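Local structure of decapping nuclease RAI1 (Candida albicans, 5BUD) at residues 172-175 against 176-180; 181-184 against 185-188; 253-256 against 257-261; 264-267 against 268-272. The protein removes NAD caps and also hydrolyses triphosphate and methylguanosine-capped 5' ends of RNA with divalent metal ions, and stabilizes and stimulates the exoribonuclease RAT1. All coordinates share one frame; numbering follows the deposited sequence.

Interaction 1 (172-175 against 176-180); sequences YKFE and TIATI. With MN (manganese (II) ion), chain G; nucleotides of chain C.
The Phe-174 ring takes the methyl of Ala-178 over one face, near the rim, with CE1 of Phe-174 4.3 Å from CB of Ala-178, while CD1 of Ile-177 comes to the same ring obliquely, the two side chains crossing at about a right angle. Two residues earlier, the Tyr-172 ring carries the ribose of U1 of chain C on one face: C4' of the sugar sits 3.7 Å above the ring plane, offset toward the rim. The phenol OH bonds to Asn-202 elsewhere in the chain.

These residues lie late in helix 158-178. The carbonyl oxygen of Tyr-172 is gripped twice by Thr-176, each donor, N and OG1, lying 3.0 Å from Tyr-172 O, and the two arrive from opposite faces of the carbonyl plane. A chi1 of -58° sets the Thr-176 hydroxyl beside its own backbone N, where it can join in this grip. Thr-179, in the short strand that follows, uses its OG1 to donate to Glu-175 O at 2.8 Å.

The Glu-175 side chain runs out extended beyond CG and binds manganese through one oxygen, with OE1 2.2 Å from the metal; four waters also bind the ion. Strands 217-228 and 243-250 flank this side chain through Asp-226 and Leu-246. The helix thus brings one carboxylate to a metal centre whose neighbouring manganese ligands, Asp-226 and Leu-246 among them, lie on those two strands; the Thr-179 hydroxyl, bonded to the Glu-175 carbonyl, probably helps fix the backbone of this ligand.

Interaction 2 (181-184 against 185-188); sequences PKPW and SQVS
Gln-186 folds back over Lys-182 and Pro-183, and its atoms can be taken in order. CB lies 4.1 Å from CB of Lys-182 and is also close to the carbonyl oxygen of Pro-183. CG, set beside the backbone N by a chi1 of -57°, leads the chain out in extended form, so that CD arrives 3.9 Å from CG of Pro-183. At the tip the amide splits its contacts: OE1 of Gln-186 meets the aliphatic CD of Lys-182 at 3.4 Å, and NE2 of Gln-186 rests 3.7 Å from CG of Pro-183.

The backbone beneath is a type I beta turn over residues 183-186, closed by Gln-186 N donating to Pro-183 O at 2.9 Å, from above the carbonyl plane. Val-187 N adds a weak bond to the same oxygen. Past the turn, CG1 of Val-187 comes in to 3.3 Å from Trp-184 O, while the Lys-182 carbonyl oxygen is buried with no polar partner in the model. The Trp-184 indole meets the ring of Tyr-47, their planes about 30° apart. Ser-188 then N-caps helix 189-193, and its OG also bonds to Ser-190 and Gln-191.

Interaction 3 (253-256 against 257-261); sequences ENNS and QVVSF. With nucleotides of chain C.
Asn-254 and Gln-257 meet at the N-terminus of helix 255-275, where Asn-254 is the N-cap. Their side chains cross at about a right angle and the two amide planes stand 87° apart, so the Asn-254 amide is turned across the Gln-257 chain instead of stacking on its amide. A chi1 of 48° wedges Asn-254 CG between its own backbone N and carbonyl carbon, and this swings OD1 forward over the first turn. There OD1 of Asn-254 accepts from the backbone N of Gln-257 at 3.1 Å, and it also comes within 3.2 Å of Gln-257 CG. The Asn-254 carbonyl takes the N-H of Val-258, and only weakly that of Gln-257, whereas the backbone N of Asn-254 is buried without a partner.

Glu-253 has a different relation to Gln-257. The two lie side by side and point the same way, carboxylate and amide planes 31° apart, with CB of Glu-253 3.3 Å from OE1 of Gln-257. The groups are not bonded to each other: the Glu-253 carboxylate forms a salt bridge with Arg-250, and NE2 of Gln-257 gives a weak bond to Ile-251 O. The Gln-257 side chain also faces the ribose of U4 of chain C, but modelled distances there are implausibly short and the detail is doubtful.

One turn on, Val-259 is modelled nearly eclipsed about chi1, with its CG1 3.1 Å from Asn-255 O; this strained placement is doubtful. Beside the RNA base, Ser-260 sets its CB 3.2 Å and its OG 3.3 Å from O2 of U4.

Interaction 4 (264-267 against 268-272); sequences KLFK and AWCQC. With nucleotides of chain C.
Within helix 255-275, which follows metal-binding strand 243-250, Phe-266 and Cys-270 make a sulfur-aromatic contact one turn apart. SG of Cys-270 lies over one face of the Phe-266 ring, 3.7 Å from its centroid and 23° off the ring normal. It is shifted toward CZ, the nearest ring atom, 3.4 Å from SG. With chi1 at 168° the phenyl is carried along the helix toward the following turn and the Cys-270 sulfur. Trp-269 comes to the same ring obliquely, its CE3 3.9 Å from CE1 of Phe-266, while the carbonyl oxygen of Phe-266 lies in the plane of the indole, at its edge. That oxygen also accepts from Cys-270 N at 2.7 Å, so backbone and side chains tie the same two turns together.

Helices 104-112 and 302-307 cover this apolar group; Ala-268 instead packs on strand 279-285. Two polar side chains, Lys-264 and Gln-271, reach the RNA. Lys-264 stretches out to donate weakly to OP2 of U3 of chain C, 3.1 Å from NZ, and bonds more firmly to Ser-249. OE1 of Gln-271 accepts from NZ of Lys-247, and NE2 bonds weakly to an RNA phosphate, consistent with the substrate-binding role of both residues in relatives. Following metal-binding strand 243-250 and leading into strand 279-285, the helix fits the core of the PD-(D/E)XK nuclease fold, to whose family this protein belongs.

In the fold
Interactions 1 and 4 approach the metal and RNA site from two helices, their centres 20 Å apart and their nearest atoms about 8 Å. Interaction 1 supplies Glu-175 to one manganese ion; in interaction 4 the Gln-271 side chain comes about 5 Å from a bound manganese. Interaction 3 adjoins interaction 4 on helix 255-275, centres 16 Å apart, so that this one helix meets U3 and U4 further along the strand of RNA whose 5' nucleotide, U1, lies on Tyr-172. Interaction 2 continues the chain from interaction 1 and touches it where Val-187 CG1 meets Ile-180 CD1 at 3.9 Å, yet its nearest atom stays about 17 Å from the RNA.

Interaction 1 (172-175 against 176-180)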
loop_
_atom_site.group_PDB
_atom_site.type_symbol
_atom_site.label_atom_id
_atom_site.label_comp_id
_atom_site.label_asym_id
_atom_site.label_seq_id
_atom_site.Cartn_x
_atom_site.Cartn_y
_atom_site.Cartn_z
ATOM N N TYR A 172 -0.136 -10.497 -10.552
ATOM C CA TYR A 172 -1.554 -10.854 -10.376
ATOM C C TYR A 172 -1.814 -12.325 -10.629
ATOM O O TYR A 172 -2.626 -12.937 -9.961
ATOM C CB TYR A 172 -2.407 -10.014 -11.343
ATOM C CG TYR A 172 -2.335 -8.537 -11.077
ATOM C CD1 TYR A 172 -2.751 -7.999 -9.849
ATOM C CD2 TYR A 172 -1.862 -7.678 -12.040
ATOM C CE1 TYR A 172 -2.674 -6.641 -9.607
ATOM C CE2 TYR A 172 -1.795 -6.323 -11.819
ATOM C CZ TYR A 172 -2.200 -5.808 -10.602
ATOM O OH TYR A 172 -2.125 -4.450 -10.443
ATOM N N LYS A 173 -1.096 -12.924 -11.567
ATOM C CA LYS A 173 -1.258 -14.363 -11.826
ATOM C C LYS A 173 -0.834 -15.176 -10.611
ATOM O O LYS A 173 -1.471 -16.171 -10.236
ATOM C CB LYS A 173 -0.427 -14.775 -13.055
ATOM C CG LYS A 173 -0.498 -16.262 -13.412
ATOM C CD LYS A 173 -1.844 -16.718 -13.963
ATOM C CE LYS A 173 -1.712 -18.125 -14.546
ATOM N NZ LYS A 173 -3.035 -18.677 -14.956
ATOM N N PHE A 174 0.244 -14.738 -9.961
ATOM C CA PHE A 174 0.715 -15.414 -8.775
ATOM C C PHE A 174 -0.342 -15.385 -7.680
ATOM O O PHE A 174 -0.587 -16.412 -7.030
ATOM C CB PHE A 174 2.049 -14.790 -8.293
ATOM C CG PHE A 174 2.609 -15.442 -7.075
ATOM C CD1 PHE A 174 3.017 -16.771 -7.103
ATOM C CD2 PHE A 174 2.749 -14.730 -5.894
ATOM C CE1 PHE A 174 3.537 -17.382 -5.963
ATOM C CE2 PHE A 174 3.286 -15.330 -4.745
ATOM C CZ PHE A 174 3.658 -16.665 -4.779
ATOM N N GLU A 175 -0.977 -14.225 -7.485
ATOM C CA GLU A 175 -2.042 -14.113 -6.526
ATOM C C GLU A 175 -3.169 -15.085 -6.852
ATOM O O GLU A 175 -3.748 -15.689 -5.957
ATOM C CB GLU A 175 -2.640 -12.701 -6.486
ATOM C CG GLU A 175 -1.737 -11.597 -5.974
ATOM C CD GLU A 175 -2.406 -10.224 -6.115
ATOM O OE1 GLU A 175 -3.602 -10.196 -6.446
ATOM O OE2 GLU A 175 -1.760 -9.184 -5.945
ATOM N N THR A 176 -3.465 -15.212 -8.135
ATOM C CA THR A 176 -4.543 -16.078 -8.598
ATOM C C THR A 176 -4.223 -17.549 -8.348
ATOM O O THR A 176 -5.067 -18.257 -7.853
ATOM C CB THR A 176 -4.837 -15.810 -10.095
ATOM O OG1 THR A 176 -5.180 -14.425 -10.254
ATOM C CG2 THR A 176 -5.972 -16.672 -10.591
ATOM N N ILE A 177 -3.004 -17.992 -8.657
ATOM C CA ILE A 177 -2.660 -19.419 -8.507
ATOM C C ILE A 177 -2.245 -19.825 -7.086
ATOM O O ILE A 177 -2.254 -21.009 -6.769
ATOM C CB ILE A 177 -1.691 -19.914 -9.605
ATOM C CG1 ILE A 177 -0.326 -19.204 -9.582
ATOM C CG2 ILE A 177 -2.325 -19.680 -10.962
ATOM C CD1 ILE A 177 0.652 -19.734 -8.562
ATOM N N ALA A 178 -2.015 -18.841 -6.211
ATOM C CA ALA A 178 -1.578 -19.088 -4.818
ATOM C C ALA A 178 -2.663 -18.953 -3.775
ATOM O O ALA A 178 -2.416 -19.234 -2.594
ATOM C CB ALA A 178 -0.402 -18.180 -4.466
ATOM N N THR A 179 -3.878 -18.560 -4.180
ATOM C CA THR A 179 -4.947 -18.367 -3.230
ATOM C C THR A 179 -6.252 -19.090 -3.658
ATOM O O THR A 179 -6.433 -19.418 -4.825
ATOM C CB THR A 179 -5.297 -16.876 -3.075
ATOM O OG1 THR A 179 -5.875 -16.381 -4.304
ATOM C CG2 THR A 179 -4.053 -16.044 -2.674
ATOM N N ILE A 180 -7.117 -19.298 -2.685
ATOM C CA ILE A 180 -8.450 -19.910 -2.853
ATOM C C ILE A 180 -9.514 -19.014 -2.189
ATOM O O ILE A 180 -9.217 -18.306 -1.209
ATOM C CB ILE A 180 -8.455 -21.338 -2.250
ATOM C CG1 ILE A 180 -7.748 -21.354 -0.882
ATOM C CG2 ILE A 180 -7.767 -22.290 -3.212
ATOM C CD1 ILE A 180 -7.898 -22.634 -0.077
HETATM MN MN MN G . -5.028 -8.564 -6.026
ATOM O OP3 U C 1 1.614 -4.198 -4.017
ATOM P P U C 1 1.286 -5.579 -4.465
ATOM O OP1 U C 1 2.447 -6.510 -4.331
ATOM O OP2 U C 1 -0.022 -6.057 -3.894
ATOM O "O5'" U C 1 1.033 -5.362 -6.032
ATOM C "C5'" U C 1 0.247 -6.322 -6.755
ATOM C "C4'" U C 1 0.730 -6.478 -8.180
ATOM O "O4'" U C 1 0.261 -5.362 -8.979
ATOM C "C3'" U C 1 2.235 -6.499 -8.426
ATOM O "O3'" U C 1 2.778 -7.784 -8.138
ATOM C "C2'" U C 1 2.275 -6.181 -9.916
ATOM O "O2'" U C 1 1.850 -7.257 -10.722
ATOM C "C1'" U C 1 1.183 -5.112 -10.021
ATOM N N1 U C 1 1.686 -3.736 -9.895
ATOM C C2 U C 1 2.242 -3.175 -11.025
ATOM O O2 U C 1 2.307 -3.762 -12.086
ATOM N N3 U C 1 2.685 -1.887 -10.871
ATOM C C4 U C 1 2.650 -1.123 -9.724
ATOM O O4 U C 1 3.096 0.023 -9.748
ATOM C C5 U C 1 2.075 -1.779 -8.590
ATOM C C6 U C 1 1.631 -3.037 -8.709
HETATM O O HOH W 1 -6.849 -10.083 -5.718
HETATM O O HOH W 2 -6.316 -6.535 -5.914
HETATM O O HOH W 3 -4.729 -8.573 -3.646
HETATM O O HOH W 4 -5.439 -8.985 -8.219
#

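Interaction 2 (181-184 against 185-188)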
loop_
_atom_site.group_PDB
_atom_site.type_symbol
_atom_site.label_atom_id
_atom_site.label_comp_id
_atom_site.label_asym_id
_atom_site.label_seq_id
_atom_site.Cartn_x
_atom_site.Cartn_y
_atom_site.Cartn_z
ATOM N N PRO A 181 -10.754 -19.013 -2.718
ATOM C CA PRO A 181 -11.740 -18.033 -2.249
ATOM C C PRO A 181 -12.297 -18.269 -0.861
ATOM O O PRO A 181 -12.967 -17.398 -0.334
ATOM C CB PRO A 181 -12.864 -18.110 -3.298
ATOM C CG PRO A 181 -12.673 -19.410 -3.996
ATOM C CD PRO A 181 -11.181 -19.655 -3.974
ATOM N N LYS A 182 -12.026 -19.440 -0.290
ATOM C CA LYS A 182 -12.461 -19.816 1.025
ATOM C C LYS A 182 -11.360 -20.661 1.644
ATOM O O LYS A 182 -10.472 -21.120 0.942
ATOM C CB LYS A 182 -13.771 -20.612 0.928
ATOM C CG LYS A 182 -14.986 -19.744 0.578
ATOM C CD LYS A 182 -15.449 -18.932 1.789
ATOM C CE LYS A 182 -15.921 -17.526 1.431
ATOM N NZ LYS A 182 -17.047 -17.530 0.456
ATOM N N PRO A 183 -11.402 -20.854 2.957
ATOM C CA PRO A 183 -10.320 -21.612 3.573
ATOM C C PRO A 183 -10.304 -23.048 3.101
ATOM O O PRO A 183 -11.335 -23.562 2.601
ATOM C CB PRO A 183 -10.614 -21.529 5.074
ATOM C CG PRO A 183 -11.933 -20.883 5.217
ATOM C CD PRO A 183 -12.327 -20.264 3.935
ATOM N N TRP A 184 -9.149 -23.692 3.244
ATOM C CA TRP A 184 -8.955 -25.048 2.733
ATOM C C TRP A 184 -10.145 -25.981 3.030
ATOM O O TRP A 184 -10.505 -26.807 2.205
ATOM C CB TRP A 184 -7.675 -25.655 3.306
ATOM C CG TRP A 184 -7.502 -27.077 2.899
ATOM C CD1 TRP A 184 -7.107 -27.535 1.677
ATOM C CD2 TRP A 184 -7.756 -28.228 3.697
ATOM N NE1 TRP A 184 -7.066 -28.899 1.670
ATOM C CE2 TRP A 184 -7.465 -29.356 2.901
ATOM C CE3 TRP A 184 -8.183 -28.420 5.019
ATOM C CZ2 TRP A 184 -7.610 -30.667 3.374
ATOM C CZ3 TRP A 184 -8.319 -29.724 5.496
ATOM C CH2 TRP A 184 -8.033 -30.828 4.673
ATOM N N SER A 185 -10.725 -25.854 4.216
ATOM C CA SER A 185 -11.814 -26.723 4.655
ATOM C C SER A 185 -13.143 -26.580 3.913
ATOM O O SER A 185 -13.952 -27.507 3.930
ATOM C CB SER A 185 -12.069 -26.476 6.124
ATOM O OG SER A 185 -10.849 -26.530 6.842
ATOM N N GLN A 186 -13.377 -25.433 3.282
ATOM C CA GLN A 186 -14.635 -25.157 2.600
ATOM C C GLN A 186 -14.483 -25.177 1.096
ATOM O O GLN A 186 -15.456 -25.020 0.384
ATOM C CB GLN A 186 -15.180 -23.791 3.026
ATOM C CG GLN A 186 -15.395 -23.620 4.522
ATOM C CD GLN A 186 -15.623 -22.162 4.916
ATOM O OE1 GLN A 186 -16.043 -21.335 4.096
ATOM N NE2 GLN A 186 -15.349 -21.840 6.178
ATOM N N VAL A 187 -13.267 -25.367 0.592
ATOM C CA VAL A 187 -13.033 -25.301 -0.848
ATOM C C VAL A 187 -13.057 -26.710 -1.431
ATOM O O VAL A 187 -12.680 -27.650 -0.752
ATOM C CB VAL A 187 -11.695 -24.588 -1.159
ATOM C CG1 VAL A 187 -10.502 -25.443 -0.769
ATOM C CG2 VAL A 187 -11.598 -24.229 -2.625
ATOM N N SER A 188 -13.493 -26.846 -2.679
ATOM C CA SER A 188 -13.536 -28.153 -3.353
ATOM C C SER A 188 -12.253 -28.434 -4.123
ATOM O O SER A 188 -11.525 -27.507 -4.494
ATOM C CB SER A 188 -14.686 -28.225 -4.354
ATOM O OG SER A 188 -14.215 -27.919 -5.655
#

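Interaction 3 (253-256 against 257-261)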
loop_
_atom_site.group_PDB
_atom_site.type_symbol
_atom_site.label_atom_id
_atom_site.label_comp_id
_atom_site.label_asym_id
_atom_site.label_seq_id
_atom_site.Cartn_x
_atom_site.Cartn_y
_atom_site.Cartn_z
ATOM N N GLU A 253 20.831 -14.230 -8.937
ATOM C CA GLU A 253 21.989 -14.844 -9.627
ATOM C C GLU A 253 23.342 -14.161 -9.415
ATOM O O GLU A 253 24.370 -14.793 -9.622
ATOM C CB GLU A 253 21.740 -14.926 -11.132
ATOM C CG GLU A 253 20.422 -15.587 -11.495
ATOM C CD GLU A 253 20.453 -16.286 -12.839
ATOM O OE1 GLU A 253 20.895 -15.655 -13.823
ATOM O OE2 GLU A 253 20.018 -17.453 -12.916
ATOM N N ASN A 254 23.352 -12.878 -9.064
ATOM C CA ASN A 254 24.587 -12.207 -8.647
ATOM C C ASN A 254 24.350 -11.218 -7.501
ATOM O O ASN A 254 23.207 -11.034 -7.062
ATOM C CB ASN A 254 25.287 -11.537 -9.846
ATOM C CG ASN A 254 24.351 -10.693 -10.701
ATOM O OD1 ASN A 254 23.675 -9.789 -10.213
ATOM N ND2 ASN A 254 24.339 -10.966 -12.003
ATOM N N ASN A 255 25.435 -10.614 -7.012
ATOM C CA ASN A 255 25.383 -9.609 -5.942
ATOM C C ASN A 255 24.640 -8.338 -6.356
ATOM O O ASN A 255 24.153 -7.575 -5.504
ATOM C CB ASN A 255 26.813 -9.276 -5.439
ATOM C CG ASN A 255 26.914 -7.906 -4.770
ATOM O OD1 ASN A 255 26.913 -6.866 -5.444
ATOM N ND2 ASN A 255 27.027 -7.898 -3.443
ATOM N N SER A 256 24.544 -8.097 -7.660
ATOM C CA SER A 256 23.715 -6.986 -8.129
ATOM C C SER A 256 22.264 -7.274 -7.768
ATOM O O SER A 256 21.525 -6.374 -7.301
ATOM C CB SER A 256 23.847 -6.790 -9.633
ATOM O OG SER A 256 23.635 -5.433 -9.946
ATOM N N GLN A 257 21.885 -8.541 -7.948
ATOM C CA GLN A 257 20.515 -8.987 -7.713
ATOM C C GLN A 257 20.220 -9.022 -6.223
ATOM O O GLN A 257 19.099 -8.735 -5.802
ATOM C CB GLN A 257 20.248 -10.346 -8.380
ATOM C CG GLN A 257 20.580 -10.349 -9.870
ATOM C CD GLN A 257 20.078 -11.552 -10.665
ATOM O OE1 GLN A 257 20.653 -11.882 -11.710
ATOM N NE2 GLN A 257 18.982 -12.181 -10.221
ATOM N N VAL A 258 21.234 -9.333 -5.420
ATOM C CA VAL A 258 21.093 -9.284 -3.976
ATOM C C VAL A 258 20.779 -7.886 -3.431
ATOM O O VAL A 258 19.921 -7.768 -2.542
ATOM C CB VAL A 258 22.360 -9.831 -3.276
ATOM C CG1 VAL A 258 22.302 -9.568 -1.795
ATOM C CG2 VAL A 258 22.493 -11.311 -3.539
ATOM N N VAL A 259 21.443 -6.828 -3.924
ATOM C CA VAL A 259 21.128 -5.489 -3.406
ATOM C C VAL A 259 19.762 -5.014 -3.894
ATOM O O VAL A 259 19.027 -4.387 -3.143
ATOM C CB VAL A 259 22.240 -4.391 -3.543
ATOM C CG1 VAL A 259 23.586 -4.973 -3.956
ATOM C CG2 VAL A 259 21.820 -3.235 -4.443
ATOM N N SER A 260 19.403 -5.357 -5.121
ATOM C CA SER A 260 18.072 -5.055 -5.614
ATOM C C SER A 260 16.985 -5.780 -4.804
ATOM O O SER A 260 15.936 -5.196 -4.492
ATOM C CB SER A 260 17.982 -5.438 -7.093
ATOM O OG SER A 260 16.730 -5.067 -7.595
ATOM N N PHE A 261 17.223 -7.039 -4.456
ATOM C CA PHE A 261 16.259 -7.786 -3.683
ATOM C C PHE A 261 16.137 -7.172 -2.285
ATOM O O PHE A 261 15.028 -7.020 -1.768
ATOM C CB PHE A 261 16.570 -9.300 -3.609
ATOM C CG PHE A 261 15.574 -10.049 -2.760
ATOM C CD1 PHE A 261 14.272 -10.284 -3.226
ATOM C CD2 PHE A 261 15.888 -10.433 -1.466
ATOM C CE1 PHE A 261 13.344 -10.912 -2.411
ATOM C CE2 PHE A 261 14.950 -11.057 -0.646
ATOM C CZ PHE A 261 13.690 -11.315 -1.132
ATOM P P U C 4 14.221 -8.678 -14.842
ATOM O OP1 U C 4 14.715 -8.867 -16.232
ATOM O OP2 U C 4 13.186 -9.573 -14.293
ATOM O "O5'" U C 4 15.481 -8.699 -13.874
ATOM C "C5'" U C 4 16.683 -8.001 -14.237
ATOM C "C4'" U C 4 17.868 -8.870 -13.918
ATOM O "O4'" U C 4 19.052 -8.046 -13.751
ATOM C "C3'" U C 4 17.738 -9.554 -12.576
ATOM O "O3'" U C 4 18.649 -10.640 -12.553
ATOM C "C2'" U C 4 18.039 -8.391 -11.639
ATOM O "O2'" U C 4 18.287 -8.729 -10.288
ATOM C "C1'" U C 4 19.198 -7.708 -12.379
ATOM N N1 U C 4 19.209 -6.239 -12.265
ATOM C C2 U C 4 18.858 -5.686 -11.047
ATOM O O2 U C 4 18.546 -6.358 -10.078
ATOM N N3 U C 4 18.879 -4.314 -11.009
ATOM C C4 U C 4 19.207 -3.455 -12.035
ATOM O O4 U C 4 19.177 -2.238 -11.840
ATOM C C5 U C 4 19.560 -4.102 -13.262
ATOM C C6 U C 4 19.549 -5.439 -13.334
#

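Interaction 4 (264-267 against 268-272)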
loop_
_atom_site.group_PDB
_atom_site.type_symbol
_atom_site.label_atom_id
_atom_site.label_comp_id
_atom_site.label_asym_id
_atom_site.label_seq_id
_atom_site.Cartn_x
_atom_site.Cartn_y
_atom_site.Cartn_z
ATOM N N LYS A 264 13.833 -4.105 -2.629
ATOM C CA LYS A 264 12.412 -4.490 -2.790
ATOM C C LYS A 264 11.836 -4.987 -1.491
ATOM O O LYS A 264 10.672 -4.695 -1.169
ATOM C CB LYS A 264 12.259 -5.665 -3.752
ATOM C CG LYS A 264 12.384 -5.369 -5.217
ATOM C CD LYS A 264 12.419 -6.695 -5.963
ATOM C CE LYS A 264 11.829 -6.568 -7.345
ATOM N NZ LYS A 264 12.292 -7.726 -8.133
ATOM N N LEU A 265 12.626 -5.808 -0.782
ATOM C CA LEU A 265 12.224 -6.375 0.504
ATOM C C LEU A 265 12.036 -5.314 1.563
ATOM O O LEU A 265 11.169 -5.413 2.401
ATOM C CB LEU A 265 13.248 -7.421 0.986
ATOM C CG LEU A 265 12.910 -8.279 2.198
ATOM C CD1 LEU A 265 11.821 -9.275 1.858
ATOM C CD2 LEU A 265 14.164 -8.991 2.705
ATOM N N PHE A 266 12.809 -4.240 1.480
ATOM C CA PHE A 266 12.647 -3.123 2.397
ATOM C C PHE A 266 11.307 -2.436 2.139
ATOM O O PHE A 266 10.581 -2.096 3.093
ATOM C CB PHE A 266 13.798 -2.119 2.226
ATOM C CG PHE A 266 13.569 -0.805 2.912
ATOM C CD1 PHE A 266 13.451 -0.736 4.294
ATOM C CD2 PHE A 266 13.398 0.356 2.176
ATOM C CE1 PHE A 266 13.238 0.472 4.923
ATOM C CE2 PHE A 266 13.169 1.582 2.801
ATOM C CZ PHE A 266 13.100 1.638 4.179
ATOM N N LYS A 267 11.010 -2.211 0.870
ATOM C CA LYS A 267 9.738 -1.582 0.472
ATOM C C LYS A 267 8.552 -2.460 0.909
ATOM O O LYS A 267 7.547 -1.951 1.390
ATOM C CB LYS A 267 9.681 -1.351 -1.033
ATOM C CG LYS A 267 10.527 -0.207 -1.576
ATOM C CD LYS A 267 10.548 -0.310 -3.094
ATOM C CE LYS A 267 11.271 0.837 -3.771
ATOM N NZ LYS A 267 12.722 0.522 -3.885
ATOM N N ALA A 268 8.690 -3.779 0.752
ATOM C CA ALA A 268 7.677 -4.720 1.256
ATOM C C ALA A 268 7.514 -4.623 2.772
ATOM O O ALA A 268 6.387 -4.587 3.311
ATOM C CB ALA A 268 8.012 -6.141 0.832
ATOM N N TRP A 269 8.640 -4.584 3.481
ATOM C CA TRP A 269 8.612 -4.359 4.913
ATOM C C TRP A 269 7.899 -3.046 5.221
ATOM O O TRP A 269 7.014 -3.007 6.104
ATOM C CB TRP A 269 10.029 -4.393 5.546
ATOM C CG TRP A 269 10.027 -4.024 6.999
ATOM C CD1 TRP A 269 9.793 -4.868 8.069
ATOM C CD2 TRP A 269 10.220 -2.727 7.559
ATOM N NE1 TRP A 269 9.855 -4.170 9.243
ATOM C CE2 TRP A 269 10.089 -2.851 8.964
ATOM C CE3 TRP A 269 10.507 -1.468 7.011
ATOM C CZ2 TRP A 269 10.218 -1.756 9.827
ATOM C CZ3 TRP A 269 10.657 -0.393 7.855
ATOM C CH2 TRP A 269 10.522 -0.542 9.260
ATOM N N CYS A 270 8.231 -1.970 4.513
ATOM C CA CYS A 270 7.585 -0.673 4.806
ATOM C C CYS A 270 6.046 -0.783 4.751
ATOM O O CYS A 270 5.305 -0.285 5.622
ATOM C CB CYS A 270 8.038 0.421 3.830
ATOM S SG CYS A 270 9.706 1.064 4.156
ATOM N N GLN A 271 5.595 -1.455 3.707
ATOM C CA GLN A 271 4.188 -1.575 3.391
ATOM C C GLN A 271 3.474 -2.445 4.467
ATOM O O GLN A 271 2.394 -2.097 4.965
ATOM C CB GLN A 271 4.123 -2.107 1.933
ATOM C CG GLN A 271 2.887 -2.833 1.452
ATOM C CD GLN A 271 3.084 -3.443 0.052
ATOM O OE1 GLN A 271 4.206 -3.519 -0.459
ATOM N NE2 GLN A 271 1.984 -3.863 -0.576
ATOM N N CYS A 272 4.128 -3.512 4.884
ATOM C CA CYS A 272 3.528 -4.480 5.796
ATOM C C CYS A 272 3.654 -4.082 7.246
ATOM O O CYS A 272 2.729 -4.321 8.019
ATOM C CB CYS A 272 4.131 -5.858 5.561
ATOM S SG CYS A 272 3.667 -6.530 3.958
ATOM P P U C 3 9.737 -7.472 -11.127
ATOM O OP1 U C 3 10.339 -8.812 -11.239
ATOM O OP2 U C 3 9.944 -6.660 -9.911
ATOM O "O5'" U C 3 10.205 -6.618 -12.384
ATOM C "C5'" U C 3 10.213 -7.204 -13.701
ATOM C "C4'" U C 3 11.416 -6.747 -14.470
ATOM O "O4'" U C 3 11.266 -5.347 -14.821
ATOM C "C3'" U C 3 12.747 -6.858 -13.732
ATOM O "O3'" U C 3 13.730 -7.193 -14.690
ATOM C "C2'" U C 3 12.939 -5.460 -13.155
ATOM O "O2'" U C 3 14.290 -5.105 -12.939
ATOM C "C1'" U C 3 12.322 -4.594 -14.254
ATOM N N1 U C 3 11.762 -3.321 -13.779
ATOM C C2 U C 3 12.303 -2.149 -14.278
ATOM O O2 U C 3 13.236 -2.130 -15.063
ATOM N N3 U C 3 11.716 -0.999 -13.812
ATOM C C4 U C 3 10.671 -0.897 -12.919
ATOM O O4 U C 3 10.253 0.216 -12.599
ATOM C C5 U C 3 10.163 -2.152 -12.453
ATOM C C6 U C 3 10.709 -3.293 -12.892
#